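RNA-binding protein RMD9, mitochondrial (PDB 7A9X) binds a dodecameric RNA motif in the 3'-UTRs of yeast mitochondrial mRNAs as a pentatricopeptide repeat protein and takes part in their processing or stability. Local coordinates at residues I112-H116 with H173-S177; Y94-R98 with D154-D158. Residues are numbered along the deposited sequence.

How the interactions relate
From the N terminus the chain runs through helix 78-97, helix 105-128, helix 151-161 and helix 168-180. Interaction 2 joins the first of these to the third, closing a loop of 55 residues; interaction 1 joins the second to the fourth, closing one of 56. Because their segments alternate, the two loops cross rather than nest, so three helices that precede the assigned repeats are tied to helix 168-180 of the probable first repeat. The centres of the two interactions lie about 14 Å apart, and Leu115 CD1 packs 3.7 Å from Ile155 CD1. Interaction 1 contacts the bound RNA directly; the nearest atom of interaction 2 is about 14 Å from it.

Interaction 1: I112-H116 with H173-S177; sequences IHLLH and HLLTS. With nucleotides of chain B.
Two helical segments run nearly parallel, 112-116 and 173-177, with axes 8.9 Å apart at closest approach and a crossing angle of 28°. The register pairs His113 with His173 (CA to CA 5.5 Å), Ile112 with Leu174 (6.0 Å) and His116 with Ser177 (5.6 Å). His173 buries most surface. Its m rotamer, with chi2 near -77°, places the imidazole between two histidines and the RNA. One face meets the ring of His113 in an offset stack, centroids 3.9 Å apart and planes at 17°. At its edge, His173 ND1 hydrogen-bonds His116 ND1 at 3.0 Å, and His173 NE2 donates to OP1 of nucleotide A4 of chain B at 2.7 Å. His113, His116 and His173 thus form an aromatic cluster that holds a phosphate-binding imidazole by stacking and by a hydrogen bond; His113 CE1 is also 3.0 Å from OP2 of A4 of chain B. His116, second in buried area, takes chi1 t; its CB lies 3.3 Å from Ser177 OG, which donates to His173 O at 2.6 Å, and its NE2 is hydrogen-bonded to Glu180. His113 is hydrogen-bonded through ND1 to Tyr169. Ile112 (m, t) adds the apolar part, its CG2 3.8 Å from Leu174 CB. The direct phosphate contact makes this part of the RNA-binding surface, His173 coming from the first predicted pentatricopeptide repeat. Around the pair, Leu114 packs on helices 78-97 and 52-59, Leu115 on helices 78-97 and 151-161, and Leu175 on helix 209-223.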
loop_
_atom_site.group_PDB
_atom_site.type_symbol
_atom_site.label_atom_id
_atom_site.label_comp_id
_atom_site.label_asym_id
_atom_site.label_seq_id
_atom_site.Cartn_x
_atom_site.Cartn_y
_atom_site.Cartn_z
ATOM N N ILE A 112 -17.151 -13.597 -8.496
ATOM C CA ILE A 112 -15.853 -12.990 -8.783
ATOM C C ILE A 112 -15.877 -11.502 -8.461
ATOM O O ILE A 112 -14.946 -10.969 -7.844
ATOM C CB ILE A 112 -15.453 -13.243 -10.248
ATOM C CG1 ILE A 112 -15.297 -14.741 -10.517
ATOM C CG2 ILE A 112 -14.168 -12.508 -10.577
ATOM C CD1 ILE A 112 -14.942 -15.062 -11.954
ATOM N N HIS A 113 -16.937 -10.808 -8.880
ATOM C CA HIS A 113 -17.093 -9.399 -8.536
ATOM C C HIS A 113 -17.072 -9.204 -7.025
ATOM O O HIS A 113 -16.422 -8.282 -6.515
ATOM C CB HIS A 113 -18.394 -8.866 -9.142
ATOM C CG HIS A 113 -18.624 -7.401 -8.921
ATOM N ND1 HIS A 113 -19.793 -6.773 -9.293
ATOM C CD2 HIS A 113 -17.840 -6.442 -8.374
ATOM C CE1 HIS A 113 -19.722 -5.492 -8.980
ATOM N NE2 HIS A 113 -18.546 -5.264 -8.422
ATOM N N LEU A 114 -17.759 -10.083 -6.290
ATOM C CA LEU A 114 -17.813 -9.962 -4.838
ATOM C C LEU A 114 -16.428 -10.111 -4.219
ATOM O O LEU A 114 -16.050 -9.335 -3.334
ATOM C CB LEU A 114 -18.773 -11.002 -4.261
ATOM C CG LEU A 114 -18.901 -11.001 -2.740
ATOM C CD1 LEU A 114 -19.394 -9.643 -2.271
ATOM C CD2 LEU A 114 -19.832 -12.110 -2.280
ATOM N N LEU A 115 -15.660 -11.106 -4.671
ATOM C CA LEU A 115 -14.290 -11.255 -4.193
ATOM C C LEU A 115 -13.439 -10.048 -4.565
ATOM O O LEU A 115 -12.535 -9.668 -3.812
ATOM C CB LEU A 115 -13.676 -12.539 -4.754
ATOM C CG LEU A 115 -14.369 -13.857 -4.396
ATOM C CD1 LEU A 115 -13.752 -15.016 -5.165
ATOM C CD2 LEU A 115 -14.301 -14.116 -2.898
ATOM N N HIS A 116 -13.711 -9.434 -5.720
ATOM C CA HIS A 116 -13.011 -8.208 -6.081
ATOM C C HIS A 116 -13.316 -7.097 -5.086
ATOM O O HIS A 116 -12.403 -6.414 -4.609
ATOM C CB HIS A 116 -13.386 -7.780 -7.501
ATOM C CG HIS A 116 -12.581 -6.628 -8.019
ATOM N ND1 HIS A 116 -12.904 -5.956 -9.178
ATOM C CD2 HIS A 116 -11.464 -6.032 -7.537
ATOM C CE1 HIS A 116 -12.022 -4.994 -9.387
ATOM N NE2 HIS A 116 -11.139 -5.019 -8.406
ATOM N N HIS A 173 -13.609 -8.678 -13.842
ATOM C CA HIS A 173 -13.335 -8.624 -12.409
ATOM C C HIS A 173 -12.283 -9.649 -12.002
ATOM O O HIS A 173 -11.523 -9.407 -11.056
ATOM C CB HIS A 173 -14.622 -8.830 -11.609
ATOM C CG HIS A 173 -15.549 -7.654 -11.637
ATOM N ND1 HIS A 173 -15.340 -6.522 -10.878
ATOM C CD2 HIS A 173 -16.693 -7.437 -12.327
ATOM C CE1 HIS A 173 -16.313 -5.657 -11.104
ATOM N NE2 HIS A 173 -17.147 -6.188 -11.979
ATOM N N LEU A 174 -12.214 -10.787 -12.697
ATOM C CA LEU A 174 -11.197 -11.787 -12.380
ATOM C C LEU A 174 -9.804 -11.266 -12.702
ATOM O O LEU A 174 -8.894 -11.331 -11.867
ATOM C CB LEU A 174 -11.475 -13.080 -13.145
ATOM C CG LEU A 174 -10.570 -14.270 -12.817
ATOM C CD1 LEU A 174 -10.968 -14.905 -11.490
ATOM C CD2 LEU A 174 -10.578 -15.302 -13.938
ATOM N N LEU A 175 -9.626 -10.741 -13.918
ATOM C CA LEU A 175 -8.339 -10.219 -14.359
ATOM C C LEU A 175 -7.961 -8.927 -13.648
ATOM O O LEU A 175 -6.777 -8.711 -13.373
ATOM C CB LEU A 175 -8.362 -10.009 -15.875
ATOM C CG LEU A 175 -8.681 -11.281 -16.665
ATOM C CD1 LEU A 175 -9.099 -10.961 -18.089
ATOM C CD2 LEU A 175 -7.483 -12.207 -16.641
ATOM N N THR A 176 -8.932 -8.056 -13.360
ATOM C CA THR A 176 -8.627 -6.850 -12.599
ATOM C C THR A 176 -8.162 -7.198 -11.193
ATOM O O THR A 176 -7.242 -6.568 -10.661
ATOM C CB THR A 176 -9.844 -5.931 -12.534
ATOM O OG1 THR A 176 -10.336 -5.679 -13.857
ATOM C CG2 THR A 176 -9.454 -4.607 -11.880
ATOM N N SER A 177 -8.772 -8.219 -10.586
ATOM C CA SER A 177 -8.359 -8.646 -9.255
ATOM C C SER A 177 -6.915 -9.124 -9.263
ATOM O O SER A 177 -6.107 -8.705 -8.428
ATOM C CB SER A 177 -9.287 -9.746 -8.742
ATOM O OG SER A 177 -10.612 -9.269 -8.595
ATOM P P A B 4 -19.133 -3.179 -12.394
ATOM O OP1 A B 4 -18.835 -4.394 -13.194
ATOM O OP2 A B 4 -19.128 -3.257 -10.912
ATOM O "O5'" A B 4 -18.107 -2.022 -12.782
ATOM C "C5'" A B 4 -17.919 -1.618 -14.131
ATOM C "C4'" A B 4 -17.555 -0.156 -14.221
ATOM O "O4'" A B 4 -18.719 0.662 -13.922
ATOM C "C3'" A B 4 -16.498 0.333 -13.241
ATOM O "O3'" A B 4 -15.175 0.046 -13.660
ATOM C "C2'" A B 4 -16.800 1.823 -13.145
ATOM O "O2'" A B 4 -16.293 2.514 -14.276
ATOM C "C1'" A B 4 -18.327 1.822 -13.218
ATOM N N9 A B 4 -18.921 1.768 -11.871
ATOM C C8 A B 4 -19.571 0.714 -11.278
ATOM N N7 A B 4 -19.974 0.967 -10.056
ATOM C C5 A B 4 -19.556 2.272 -9.828
ATOM C C6 A B 4 -19.678 3.126 -8.717
ATOM N N6 A B 4 -20.282 2.780 -7.579
ATOM N N1 A B 4 -19.152 4.367 -8.817
ATOM C C2 A B 4 -18.545 4.718 -9.958
ATOM N N3 A B 4 -18.368 4.005 -11.070
ATOM C C4 A B 4 -18.903 2.778 -10.938
#

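Interaction 2: Y94-R98 with D154-D158; sequences YYSLR and DISDD
Residues 94-97 are helical, on helix 78-97; segment 154-158 is helical throughout. The nearest CA pairs are 8.5 Å (Arg98 to Asp158), 8.9 Å (Tyr94 to Ile155) and 9.2 Å (Tyr95 to Asp154), so long side chains span the gap. This is a helix-helix contact ahead of the inferred first repeat, about 14 Å from the bound RNA at its nearest atom. Tyr94, chi1 t, reaches across: Ile155 CG1 sits over its ring face in a CH-pi contact, 4.1 Å from the centroid, both residues pack on Leu111 of helix 105-128, and Tyr94 OH makes a weak hydrogen bond to Asp158 OD2 at 2.7 Å. Tyr95, chi1 m, has its CB directed sideways, but its OH donates to Asp154 OD2 at 2.5 Å. Arg98, chi1 p and otherwise extended, forms a salt bridge from NH2 to Asp158 OD2 at 2.8 Å. Two carboxylates one helical turn apart thus join the helices through hydrogen bonds and one salt bridge beside an apolar patch.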
loop_
_atom_site.group_PDB
_atom_site.type_symbol
_atom_site.label_atom_id
_atom_site.label_comp_id
_atom_site.label_asym_id
_atom_site.label_seq_id
_atom_site.Cartn_x
_atom_site.Cartn_y
_atom_site.Cartn_z
ATOM N N TYR A 94 -19.664 -22.371 -3.294
ATOM C CA TYR A 94 -19.125 -22.474 -4.647
ATOM C C TYR A 94 -18.538 -23.856 -4.913
ATOM O O TYR A 94 -18.763 -24.437 -5.982
ATOM C CB TYR A 94 -18.066 -21.393 -4.869
ATOM C CG TYR A 94 -17.211 -21.627 -6.091
ATOM C CD1 TYR A 94 -17.690 -21.337 -7.362
ATOM C CD2 TYR A 94 -15.923 -22.137 -5.976
ATOM C CE1 TYR A 94 -16.914 -21.550 -8.483
ATOM C CE2 TYR A 94 -15.138 -22.353 -7.092
ATOM C CZ TYR A 94 -15.639 -22.057 -8.342
ATOM O OH TYR A 94 -14.860 -22.270 -9.455
ATOM N N TYR A 95 -17.780 -24.396 -3.957
ATOM C CA TYR A 95 -17.143 -25.692 -4.165
ATOM C C TYR A 95 -18.171 -26.810 -4.276
ATOM O O TYR A 95 -17.894 -27.845 -4.894
ATOM C CB TYR A 95 -16.153 -25.973 -3.037
ATOM C CG TYR A 95 -15.012 -24.983 -2.990
ATOM C CD1 TYR A 95 -14.072 -24.932 -4.012
ATOM C CD2 TYR A 95 -14.871 -24.100 -1.927
ATOM C CE1 TYR A 95 -13.026 -24.030 -3.980
ATOM C CE2 TYR A 95 -13.828 -23.190 -1.884
ATOM C CZ TYR A 95 -12.908 -23.161 -2.914
ATOM O OH TYR A 95 -11.866 -22.263 -2.881
ATOM N N SER A 96 -19.354 -26.621 -3.693
ATOM C CA SER A 96 -20.451 -27.569 -3.841
ATOM C C SER A 96 -21.267 -27.300 -5.100
ATOM O O SER A 96 -21.702 -28.241 -5.775
ATOM C CB SER A 96 -21.363 -27.511 -2.611
ATOM O OG SER A 96 -22.546 -28.267 -2.819
ATOM N N LEU A 97 -21.488 -26.027 -5.430
ATOM C CA LEU A 97 -22.341 -25.669 -6.554
ATOM C C LEU A 97 -21.625 -25.715 -7.897
ATOM O O LEU A 97 -22.289 -25.609 -8.932
ATOM C CB LEU A 97 -22.930 -24.275 -6.341
ATOM C CG LEU A 97 -24.030 -24.174 -5.288
ATOM C CD1 LEU A 97 -24.494 -22.735 -5.143
ATOM C CD2 LEU A 97 -25.191 -25.080 -5.657
ATOM N N ARG A 98 -20.298 -25.862 -7.914
ATOM C CA ARG A 98 -19.595 -25.957 -9.189
ATOM C C ARG A 98 -19.883 -27.268 -9.907
ATOM O O ARG A 98 -19.644 -27.363 -11.116
ATOM C CB ARG A 98 -18.089 -25.787 -8.983
ATOM C CG ARG A 98 -17.452 -26.783 -8.029
ATOM C CD ARG A 98 -15.936 -26.649 -8.062
ATOM N NE ARG A 98 -15.278 -27.404 -7.001
ATOM C CZ ARG A 98 -13.960 -27.450 -6.829
ATOM N NH1 ARG A 98 -13.442 -28.160 -5.836
ATOM N NH2 ARG A 98 -13.161 -26.785 -7.651
ATOM N N ASP A 154 -8.776 -20.523 -7.304
ATOM C CA ASP A 154 -9.593 -21.713 -7.519
ATOM C C ASP A 154 -10.629 -21.487 -8.612
ATOM O O ASP A 154 -10.925 -22.397 -9.395
ATOM C CB ASP A 154 -10.273 -22.125 -6.214
ATOM C CG ASP A 154 -9.287 -22.577 -5.157
ATOM O OD1 ASP A 154 -8.076 -22.642 -5.458
ATOM O OD2 ASP A 154 -9.724 -22.865 -4.023
ATOM N N ILE A 155 -11.192 -20.280 -8.683
ATOM C CA ILE A 155 -12.196 -19.999 -9.704
ATOM C C ILE A 155 -11.543 -19.887 -11.076
ATOM O O ILE A 155 -12.076 -20.392 -12.072
ATOM C CB ILE A 155 -12.984 -18.728 -9.342
ATOM C CG1 ILE A 155 -13.672 -18.905 -7.987
ATOM C CG2 ILE A 155 -14.007 -18.405 -10.422
ATOM C CD1 ILE A 155 -14.466 -17.701 -7.543
ATOM N N SER A 156 -10.380 -19.236 -11.150
ATOM C CA SER A 156 -9.678 -19.113 -12.423
ATOM C C SER A 156 -9.286 -20.479 -12.972
ATOM O O SER A 156 -9.360 -20.715 -14.183
ATOM C CB SER A 156 -8.439 -18.234 -12.259
ATOM O OG SER A 156 -7.386 -18.956 -11.644
ATOM N N ASP A 157 -8.871 -21.394 -12.094
ATOM C CA ASP A 157 -8.476 -22.724 -12.550
ATOM C C ASP A 157 -9.685 -23.545 -12.983
ATOM O O ASP A 157 -9.601 -24.326 -13.938
ATOM C CB ASP A 157 -7.698 -23.446 -11.450
ATOM C CG ASP A 157 -6.376 -22.773 -11.133
ATOM O OD1 ASP A 157 -6.017 -21.803 -11.834
ATOM O OD2 ASP A 157 -5.696 -23.210 -10.182
ATOM N N ASP A 158 -10.819 -23.383 -12.296
ATOM C CA ASP A 158 -12.031 -24.088 -12.697
ATOM C C ASP A 158 -12.549 -23.603 -14.044
ATOM O O ASP A 158 -13.168 -24.376 -14.783
ATOM C CB ASP A 158 -13.110 -23.933 -11.627
ATOM C CG ASP A 158 -12.837 -24.777 -10.400
ATOM O OD1 ASP A 158 -11.812 -25.491 -10.384
ATOM O OD2 ASP A 158 -13.649 -24.733 -9.454
#